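Long-range contact in dehydrogenase (Sinorhizobium meliloti, PDB 3UOE), which probably catalyses an oxidation-reduction reaction, as a member of the LDH2/MDH2 family of malate/L-lactate dehydrogenases: residues Leu38-Gln52 with Leu75-Arg89. Residues are numbered along the deposited sequence; the frame is centred on the assembly and turned at random.
Sequences LLEKRGVPADSARLQ and LLSRLDKGLANPTTR
A bend at chi2 (128°) in Arg42 and an almost fully extended chain from CG to NE in Arg89 carry two guanidinium groups to two aspartates, one at each end of the contact. Arg42 sets NH2 2.8 Å from Asp80 OD2, on the syn lone pair, but the guanidinium and carboxylate planes stand 39° apart, so this salt bridge is skewed. The same guanidinium lies with one face over Leu76 CB, while NE gives a weak bond to Leu76 O and NH1 another to Leu38 O. Arginine suits the place because its long aliphatic chain also packs, CD lying 3.7 Å from Leu76 CD2. Behind it, the branched ends of leucines mesh: Leu39 CD1 touches both Leu76 CD2 and Leu79 CD1, the latter at 3.9 Å, and Leu38 crosses Leu76 at about a right angle. In the fold, the turn linking helices 28-41 and 46-61 is here laid against the end of helix 72-80 and the loop that leaves it through a Schellman motif at Gly82. Gly43 suits the turn because at its positive phi, 86°, a side chain would press against the carbonyl oxygen of Arg42; Val44 CG2 then rests 3.7 Å from Pro86 CB, and Val44 CA points its hydrogen at Pro86 O. Pro45, whose ring nitrogen has no hydrogen to give, fits the N-cap position before helix 46-61. In the first turn of that helix, Asp47 receives Arg89 end-on, its oxygens lying in the guanidinium plane: NH1 lies 2.8 Å from OD2, and NH2 reaches OD1 at 3.1 Å and OD2 as well. A leucine in place of Arg89 would probably leave the Asp47 carboxylate without its charged mate and uncover Pro45 CB. Ser48, small enough to come up against one face of that group, holds OG 3.3 Å from the plane of the Arg89 guanidinium, toward its rim.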
ATOM      1  N   LEU A  38     -28.597  15.483 -15.465  1.00  7.92           N
ATOM      2  CA  LEU A  38     -28.616  14.173 -16.104  1.00  9.59           C
ATOM      3  C   LEU A  38     -28.837  13.059 -15.075  1.00  7.35           C
ATOM      4  O   LEU A  38     -29.686  12.192 -15.261  1.00  8.00           O
ATOM      5  CB  LEU A  38     -27.339  13.936 -16.903  1.00  8.90           C
ATOM      6  CG  LEU A  38     -27.145  14.825 -18.133  1.00 12.86           C
ATOM      7  CD1 LEU A  38     -25.700  14.781 -18.609  1.00 11.21           C
ATOM      8  CD2 LEU A  38     -28.109  14.444 -19.261  1.00 12.72           C
ATOM      9  N   LEU A  39     -28.083  13.089 -13.986  1.00  7.49           N
ATOM     10  CA  LEU A  39     -28.299  12.120 -12.919  1.00  7.12           C
ATOM     11  C   LEU A  39     -29.750  12.178 -12.442  1.00  6.61           C
ATOM     12  O   LEU A  39     -30.425  11.161 -12.341  1.00  5.94           O
ATOM     13  CB  LEU A  39     -27.363  12.381 -11.739  1.00  6.04           C
ATOM     14  CG  LEU A  39     -25.986  11.710 -11.625  1.00  7.34           C
ATOM     15  CD1 LEU A  39     -25.902  10.430 -12.429  1.00  5.67           C
ATOM     16  CD2 LEU A  39     -24.846  12.648 -11.969  1.00  6.97           C
ATOM     17  N   GLU A  40     -30.230  13.383 -12.162  1.00  7.31           N
ATOM     18  CA  GLU A  40     -31.571  13.551 -11.625  1.00  8.15           C
ATOM     19  C   GLU A  40     -32.654  13.064 -12.583  1.00  8.15           C
ATOM     20  O   GLU A  40     -33.683  12.556 -12.146  1.00  8.09           O
ATOM     21  CB  GLU A  40     -31.814  15.003 -11.203  1.00  8.24           C
ATOM     22  CG  GLU A  40     -30.963  15.422 -10.015  1.00  7.80           C
ATOM     23  CD  GLU A  40     -31.171  16.868  -9.609  1.00  8.60           C
ATOM     24  OE1 GLU A  40     -31.664  17.670 -10.430  1.00  8.10           O
ATOM     25  OE2 GLU A  40     -30.830  17.199  -8.454  1.00  8.75           O
ATOM     26  N   LYS A  41     -32.427  13.208 -13.883  1.00  8.79           N
ATOM     27  CA  LYS A  41     -33.362  12.657 -14.863  1.00 10.23           C
ATOM     28  C   LYS A  41     -33.531  11.151 -14.649  1.00  9.19           C
ATOM     29  O   LYS A  41     -34.489  10.550 -15.107  1.00  8.66           O
ATOM     30  CB  LYS A  41     -32.868  12.910 -16.289  1.00 14.47           C
ATOM     31  CG  LYS A  41     -33.214  14.281 -16.854  1.00 22.94           C
ATOM     32  CD  LYS A  41     -32.508  14.517 -18.192  1.00 25.70           C
ATOM     33  CE  LYS A  41     -33.180  15.630 -18.991  1.00 34.50           C
ATOM     34  NZ  LYS A  41     -33.491  16.822 -18.149  1.00 38.59           N
ATOM     35  N   ARG A  42     -32.587  10.537 -13.954  1.00  7.66           N
ATOM     36  CA  ARG A  42     -32.650   9.105 -13.718  1.00  7.64           C
ATOM     37  C   ARG A  42     -33.179   8.742 -12.317  1.00  9.68           C
ATOM     38  O   ARG A  42     -33.136   7.575 -11.897  1.00  8.46           O
ATOM     39  CB  ARG A  42     -31.277   8.490 -14.007  1.00  9.15           C
ATOM     40  CG  ARG A  42     -31.094   8.204 -15.500  1.00 12.18           C
ATOM     41  CD  ARG A  42     -29.822   8.789 -16.101  1.00 11.51           C
ATOM     42  NE  ARG A  42     -29.768   8.511 -17.538  1.00 13.62           N
ATOM     43  CZ  ARG A  42     -29.903   9.428 -18.496  1.00 13.84           C
ATOM     44  NH1 ARG A  42     -30.062  10.717 -18.200  1.00  8.52           N
ATOM     45  NH2 ARG A  42     -29.854   9.049 -19.763  1.00 13.18           N
ATOM     46  N   GLY A  43     -33.705   9.738 -11.604  1.00  7.73           N
ATOM     47  CA  GLY A  43     -34.292   9.488 -10.297  1.00  7.45           C
ATOM     48  C   GLY A  43     -33.296   9.521  -9.144  1.00  7.22           C
ATOM     49  O   GLY A  43     -33.640   9.204  -8.007  1.00  7.24           O
ATOM     50  N   VAL A  44     -32.056   9.897  -9.436  1.00  5.93           N
ATOM     51  CA  VAL A  44     -31.042  10.032  -8.398  1.00  6.89           C
ATOM     52  C   VAL A  44     -31.354  11.240  -7.514  1.00  6.21           C
ATOM     53  O   VAL A  44     -31.537  12.340  -8.019  1.00  6.16           O
ATOM     54  CB  VAL A  44     -29.642  10.189  -9.015  1.00  6.91           C
ATOM     55  CG1 VAL A  44     -28.574  10.516  -7.932  1.00  5.28           C
ATOM     56  CG2 VAL A  44     -29.284   8.937  -9.838  1.00  6.03           C
ATOM     57  N   PRO A  45     -31.419  11.029  -6.190  1.00  5.99           N
ATOM     58  CA  PRO A  45     -31.714  12.113  -5.239  1.00  8.15           C
ATOM     59  C   PRO A  45     -30.722  13.266  -5.425  1.00  7.53           C
ATOM     60  O   PRO A  45     -29.565  13.018  -5.778  1.00  5.76           O
ATOM     61  CB  PRO A  45     -31.506  11.453  -3.866  1.00  6.84           C
ATOM     62  CG  PRO A  45     -31.577   9.983  -4.114  1.00  6.95           C
ATOM     63  CD  PRO A  45     -31.091   9.762  -5.513  1.00  5.72           C
ATOM     64  N   ALA A  46     -31.171  14.498  -5.199  1.00  8.28           N
ATOM     65  CA  ALA A  46     -30.344  15.689  -5.471  1.00  8.84           C
ATOM     66  C   ALA A  46     -29.011  15.712  -4.713  1.00  7.24           C
ATOM     67  O   ALA A  46     -27.987  16.127  -5.260  1.00  7.54           O
ATOM     68  CB  ALA A  46     -31.138  16.970  -5.218  1.00  4.95           C
ATOM     69  N   ASP A  47     -29.012  15.271  -3.460  1.00  6.84           N
ATOM     70  CA  ASP A  47     -27.771  15.254  -2.685  1.00  8.13           C
ATOM     71  C   ASP A  47     -26.802  14.239  -3.285  1.00  7.76           C
ATOM     72  O   ASP A  47     -25.610  14.510  -3.439  1.00  7.57           O
ATOM     73  CB  ASP A  47     -28.036  14.937  -1.204  1.00  7.97           C
ATOM     74  CG  ASP A  47     -28.688  13.578  -0.999  1.00  9.19           C
ATOM     75  OD1 ASP A  47     -29.571  13.206  -1.796  1.00  9.99           O
ATOM     76  OD2 ASP A  47     -28.323  12.874  -0.036  1.00 12.23           O
ATOM     77  N   SER A  48     -27.329  13.073  -3.629  1.00  7.14           N
ATOM     78  CA  SER A  48     -26.528  12.032  -4.264  1.00  8.52           C
ATOM     79  C   SER A  48     -26.070  12.424  -5.672  1.00  8.03           C
ATOM     80  O   SER A  48     -24.942  12.111  -6.070  1.00  6.00           O
ATOM     81  CB  SER A  48     -27.293  10.710  -4.293  1.00  6.69           C
ATOM     82  OG  SER A  48     -27.443  10.210  -2.978  1.00 11.00           O
ATOM     83  N   ALA A  49     -26.935  13.106  -6.419  1.00  6.09           N
ATOM     84  CA  ALA A  49     -26.567  13.548  -7.761  1.00  6.63           C
ATOM     85  C   ALA A  49     -25.382  14.509  -7.687  1.00  6.33           C
ATOM     86  O   ALA A  49     -24.443  14.423  -8.468  1.00  7.05           O
ATOM     87  CB  ALA A  49     -27.762  14.211  -8.470  1.00  6.34           C
ATOM     88  N   ARG A  50     -25.443  15.422  -6.728  1.00  8.38           N
ATOM     89  CA  ARG A  50     -24.410  16.427  -6.523  1.00  9.56           C
ATOM     90  C   ARG A  50     -23.084  15.752  -6.181  1.00  8.25           C
ATOM     91  O   ARG A  50     -22.032  16.154  -6.670  1.00  7.67           O
ATOM     92  CB  ARG A  50     -24.842  17.381  -5.400  1.00 10.73           C
ATOM     93  CG  ARG A  50     -23.830  18.434  -5.019  1.00 13.05           C
ATOM     94  CD  ARG A  50     -23.360  19.219  -6.240  1.00 17.81           C
ATOM     95  NE  ARG A  50     -22.418  20.266  -5.864  1.00 23.20           N
ATOM     96  CZ  ARG A  50     -22.763  21.525  -5.601  1.00 26.32           C
ATOM     97  NH1 ARG A  50     -24.036  21.907  -5.689  1.00 23.34           N
ATOM     98  NH2 ARG A  50     -21.828  22.403  -5.262  1.00 23.68           N
ATOM     99  N   LEU A  51     -23.152  14.716  -5.350  1.00  7.35           N
ATOM    100  CA  LEU A  51     -21.961  14.009  -4.884  1.00  8.15           C
ATOM    101  C   LEU A  51     -21.299  13.229  -6.025  1.00  8.94           C
ATOM    102  O   LEU A  51     -20.097  13.351  -6.257  1.00  8.17           O
ATOM    103  CB  LEU A  51     -22.312  13.062  -3.727  1.00  7.14           C
ATOM    104  CG  LEU A  51     -21.196  12.107  -3.286  1.00  8.13           C
ATOM    105  CD1 LEU A  51     -19.965  12.866  -2.740  1.00  4.82           C
ATOM    106  CD2 LEU A  51     -21.724  11.121  -2.270  1.00  6.31           C
ATOM    107  N   GLN A  52     -22.085  12.429  -6.738  1.00  7.12           N
ATOM    108  CA  GLN A  52     -21.563  11.753  -7.925  1.00  8.15           C
ATOM    109  C   GLN A  52     -20.957  12.737  -8.918  1.00  9.13           C
ATOM    110  O   GLN A  52     -19.944  12.438  -9.554  1.00  7.40           O
ATOM    111  CB  GLN A  52     -22.637  10.915  -8.626  1.00  6.58           C
ATOM    112  CG  GLN A  52     -22.133  10.247  -9.915  1.00  6.74           C
ATOM    113  CD  GLN A  52     -21.074   9.172  -9.648  1.00  7.54           C
ATOM    114  OE1 GLN A  52     -21.398   8.052  -9.221  1.00  5.34           O
ATOM    115  NE2 GLN A  52     -19.807   9.506  -9.906  1.00  5.03           N
ATOM    116  N   LEU A  75     -22.327   5.524 -16.537  1.00  7.20           N
ATOM    117  CA  LEU A  75     -23.187   5.507 -15.358  1.00  7.52           C
ATOM    118  C   LEU A  75     -24.643   5.823 -15.715  1.00  7.76           C
ATOM    119  O   LEU A  75     -25.567   5.143 -15.256  1.00  7.02           O
ATOM    120  CB  LEU A  75     -22.692   6.500 -14.311  1.00  7.55           C
ATOM    121  CG  LEU A  75     -21.277   6.282 -13.771  1.00  9.86           C
ATOM    122  CD1 LEU A  75     -20.888   7.422 -12.834  1.00  8.27           C
ATOM    123  CD2 LEU A  75     -21.148   4.931 -13.065  1.00  8.05           C
ATOM    124  N   LEU A  76     -24.841   6.858 -16.530  1.00  6.95           N
ATOM    125  CA  LEU A  76     -26.176   7.230 -16.978  1.00  7.05           C
ATOM    126  C   LEU A  76     -26.829   6.038 -17.673  1.00  7.61           C
ATOM    127  O   LEU A  76     -27.988   5.718 -17.431  1.00  7.25           O
ATOM    128  CB  LEU A  76     -26.116   8.441 -17.919  1.00  6.41           C
ATOM    129  CG  LEU A  76     -25.592   9.759 -17.327  1.00  6.33           C
ATOM    130  CD1 LEU A  76     -25.546  10.859 -18.376  1.00  6.78           C
ATOM    131  CD2 LEU A  76     -26.442  10.193 -16.128  1.00  6.77           C
ATOM    132  N   SER A  77     -26.063   5.369 -18.524  1.00  7.25           N
ATOM    133  CA  SER A  77     -26.571   4.211 -19.256  1.00  9.50           C
ATOM    134  C   SER A  77     -26.920   3.056 -18.307  1.00  8.44           C
ATOM    135  O   SER A  77     -27.949   2.394 -18.453  1.00  8.63           O
ATOM    136  CB  SER A  77     -25.544   3.765 -20.305  1.00  7.58           C
ATOM    137  OG  SER A  77     -26.060   2.738 -21.111  1.00  8.51           O
ATOM    138  N   ARG A  78     -26.053   2.825 -17.330  1.00  7.61           N
ATOM    139  CA  ARG A  78     -26.263   1.750 -16.372  1.00  8.77           C
ATOM    140  C   ARG A  78     -27.497   2.009 -15.512  1.00  8.65           C
ATOM    141  O   ARG A  78     -28.214   1.087 -15.135  1.00  7.73           O
ATOM    142  CB  ARG A  78     -25.015   1.549 -15.510  1.00  6.15           C
ATOM    143  CG  ARG A  78     -23.818   0.997 -16.288  1.00  7.35           C
ATOM    144  CD  ARG A  78     -22.596   0.759 -15.384  1.00  5.70           C
ATOM    145  NE  ARG A  78     -22.877  -0.240 -14.358  1.00  6.00           N
ATOM    146  CZ  ARG A  78     -22.825  -1.555 -14.553  1.00  7.10           C
ATOM    147  NH1 ARG A  78     -22.481  -2.048 -15.743  1.00  5.85           N
ATOM    148  NH2 ARG A  78     -23.106  -2.380 -13.551  1.00  6.35           N
ATOM    149  N   LEU A  79     -27.743   3.275 -15.214  1.00  8.27           N
ATOM    150  CA  LEU A  79     -28.932   3.655 -14.480  1.00  7.70           C
ATOM    151  C   LEU A  79     -30.187   3.376 -15.304  1.00  8.68           C
ATOM    152  O   LEU A  79     -31.129   2.756 -14.816  1.00  8.79           O
ATOM    153  CB  LEU A  79     -28.856   5.135 -14.107  1.00  7.86           C
ATOM    154  CG  LEU A  79     -27.869   5.482 -12.992  1.00  6.52           C
ATOM    155  CD1 LEU A  79     -27.531   6.959 -13.004  1.00  5.62           C
ATOM    156  CD2 LEU A  79     -28.402   5.040 -11.617  1.00  5.70           C
ATOM    157  N   ASP A  80     -30.187   3.838 -16.552  1.00  8.20           N
ATOM    158  CA  ASP A  80     -31.310   3.633 -17.465  1.00  9.24           C
ATOM    159  C   ASP A  80     -31.641   2.153 -17.654  1.00 11.67           C
ATOM    160  O   ASP A  80     -32.754   1.796 -18.036  1.00 11.88           O
ATOM    161  CB  ASP A  80     -30.985   4.218 -18.841  1.00  8.82           C
ATOM    162  CG  ASP A  80     -31.050   5.731 -18.869  1.00 13.26           C
ATOM    163  OD1 ASP A  80     -31.767   6.335 -18.033  1.00 16.48           O
ATOM    164  OD2 ASP A  80     -30.386   6.320 -19.744  1.00 14.84           O
ATOM    165  N   LYS A  81     -30.660   1.291 -17.426  1.00  9.91           N
ATOM    166  CA  LYS A  81     -30.827  -0.105 -17.788  1.00 12.25           C
ATOM    167  C   LYS A  81     -31.065  -0.978 -16.576  1.00 10.10           C
ATOM    168  O   LYS A  81     -31.178  -2.192 -16.701  1.00 12.35           O
ATOM    169  CB  LYS A  81     -29.626  -0.602 -18.591  1.00 10.58           C
ATOM    170  CG  LYS A  81     -29.553  -0.019 -20.005  1.00 12.40           C
ATOM    171  CD  LYS A  81     -28.333  -0.557 -20.742  1.00 14.24           C
ATOM    172  CE  LYS A  81     -28.233  -0.016 -22.164  1.00 20.92           C
ATOM    173  NZ  LYS A  81     -29.331  -0.502 -23.049  1.00 37.88           N
ATOM    174  N   GLY A  82     -31.140  -0.357 -15.405  1.00  8.84           N
ATOM    175  CA  GLY A  82     -31.400  -1.094 -14.179  1.00 10.77           C
ATOM    176  C   GLY A  82     -30.193  -1.844 -13.639  1.00 13.17           C
ATOM    177  O   GLY A  82     -30.318  -2.712 -12.772  1.00 11.89           O
ATOM    178  N   LEU A  83     -29.016  -1.511 -14.156  1.00  9.78           N
ATOM    179  CA  LEU A  83     -27.777  -2.091 -13.672  1.00  8.39           C
ATOM    180  C   LEU A  83     -27.234  -1.280 -12.497  1.00 11.41           C
ATOM    181  O   LEU A  83     -26.508  -1.801 -11.649  1.00 13.98           O
ATOM    182  CB  LEU A  83     -26.747  -2.133 -14.794  1.00  8.35           C
ATOM    183  CG  LEU A  83     -27.065  -3.036 -15.977  1.00 10.45           C
ATOM    184  CD1 LEU A  83     -26.059  -2.766 -17.075  1.00  9.98           C
ATOM    185  CD2 LEU A  83     -27.040  -4.514 -15.552  1.00 10.59           C
ATOM    186  N   ALA A  84     -27.573   0.004 -12.467  1.00  9.39           N
ATOM    187  CA  ALA A  84     -27.272   0.860 -11.325  1.00  8.78           C
ATOM    188  C   ALA A  84     -28.571   1.301 -10.656  1.00 10.84           C
ATOM    189  O   ALA A  84     -29.545   1.649 -11.339  1.00  9.38           O
ATOM    190  CB  ALA A  84     -26.454   2.077 -11.753  1.00  7.94           C
ATOM    191  N   ASN A  85     -28.556   1.290  -9.324  1.00  8.32           N
ATOM    192  CA  ASN A  85     -29.690   1.657  -8.489  1.00  7.65           C
ATOM    193  C   ASN A  85     -29.592   3.128  -8.079  1.00  7.06           C
ATOM    194  O   ASN A  85     -28.672   3.508  -7.368  1.00  7.01           O
ATOM    195  CB  ASN A  85     -29.700   0.745  -7.259  1.00  8.20           C
ATOM    196  CG  ASN A  85     -30.832   1.049  -6.298  1.00 10.26           C
ATOM    197  OD1 ASN A  85     -31.378   2.153  -6.278  1.00  8.60           O
ATOM    198  ND2 ASN A  85     -31.171   0.065  -5.468  1.00  8.46           N
ATOM    199  N   PRO A  86     -30.551   3.959  -8.524  1.00  7.19           N
ATOM    200  CA  PRO A  86     -30.409   5.413  -8.363  1.00  6.54           C
ATOM    201  C   PRO A  86     -30.586   5.949  -6.934  1.00  7.32           C
ATOM    202  O   PRO A  86     -30.152   7.072  -6.669  1.00  7.88           O
ATOM    203  CB  PRO A  86     -31.500   5.984  -9.290  1.00  7.13           C
ATOM    204  CG  PRO A  86     -32.546   4.901  -9.377  1.00  6.71           C
ATOM    205  CD  PRO A  86     -31.798   3.581  -9.222  1.00  7.49           C
ATOM    206  N   THR A  87     -31.181   5.179  -6.030  1.00  6.68           N
ATOM    207  CA  THR A  87     -31.540   5.720  -4.717  1.00  8.13           C
ATOM    208  C   THR A  87     -30.824   5.067  -3.542  1.00  9.76           C
ATOM    209  O   THR A  87     -30.646   5.694  -2.502  1.00  9.72           O
ATOM    210  CB  THR A  87     -33.045   5.575  -4.431  1.00  7.94           C
ATOM    211  OG1 THR A  87     -33.415   4.198  -4.580  1.00  7.91           O
ATOM    212  CG2 THR A  87     -33.864   6.443  -5.371  1.00  6.04           C
ATOM    213  N   THR A  88     -30.446   3.803  -3.679  1.00  7.70           N
ATOM    214  CA  THR A  88     -29.858   3.113  -2.549  1.00  8.34           C
ATOM    215  C   THR A  88     -28.564   3.791  -2.104  1.00  7.98           C
ATOM    216  O   THR A  88     -27.834   4.376  -2.905  1.00  6.78           O
ATOM    217  CB  THR A  88     -29.611   1.619  -2.838  1.00  9.68           C
ATOM    218  OG1 THR A  88     -29.199   0.960  -1.631  1.00  8.28           O
ATOM    219  CG2 THR A  88     -28.531   1.448  -3.896  1.00  8.88           C
ATOM    220  N   ARG A  89     -28.307   3.723  -0.809  1.00  9.00           N
ATOM    221  CA  ARG A  89     -27.063   4.221  -0.239  1.00 10.76           C
ATOM    222  C   ARG A  89     -26.283   3.041   0.333  1.00  8.73           C
ATOM    223  O   ARG A  89     -25.371   3.208   1.135  1.00 10.32           O
ATOM    224  CB  ARG A  89     -27.362   5.297   0.820  1.00 11.83           C
ATOM    225  CG  ARG A  89     -27.961   6.560   0.184  1.00 13.75           C
ATOM    226  CD  ARG A  89     -28.706   7.456   1.149  1.00 17.83           C
ATOM    227  NE  ARG A  89     -29.571   8.403   0.432  1.00 20.83           N
ATOM    228  CZ  ARG A  89     -29.245   9.667   0.170  1.00 21.28           C
ATOM    229  NH1 ARG A  89     -28.067  10.137   0.577  1.00 21.81           N
ATOM    230  NH2 ARG A  89     -30.090  10.464  -0.490  1.00 11.55           N
TER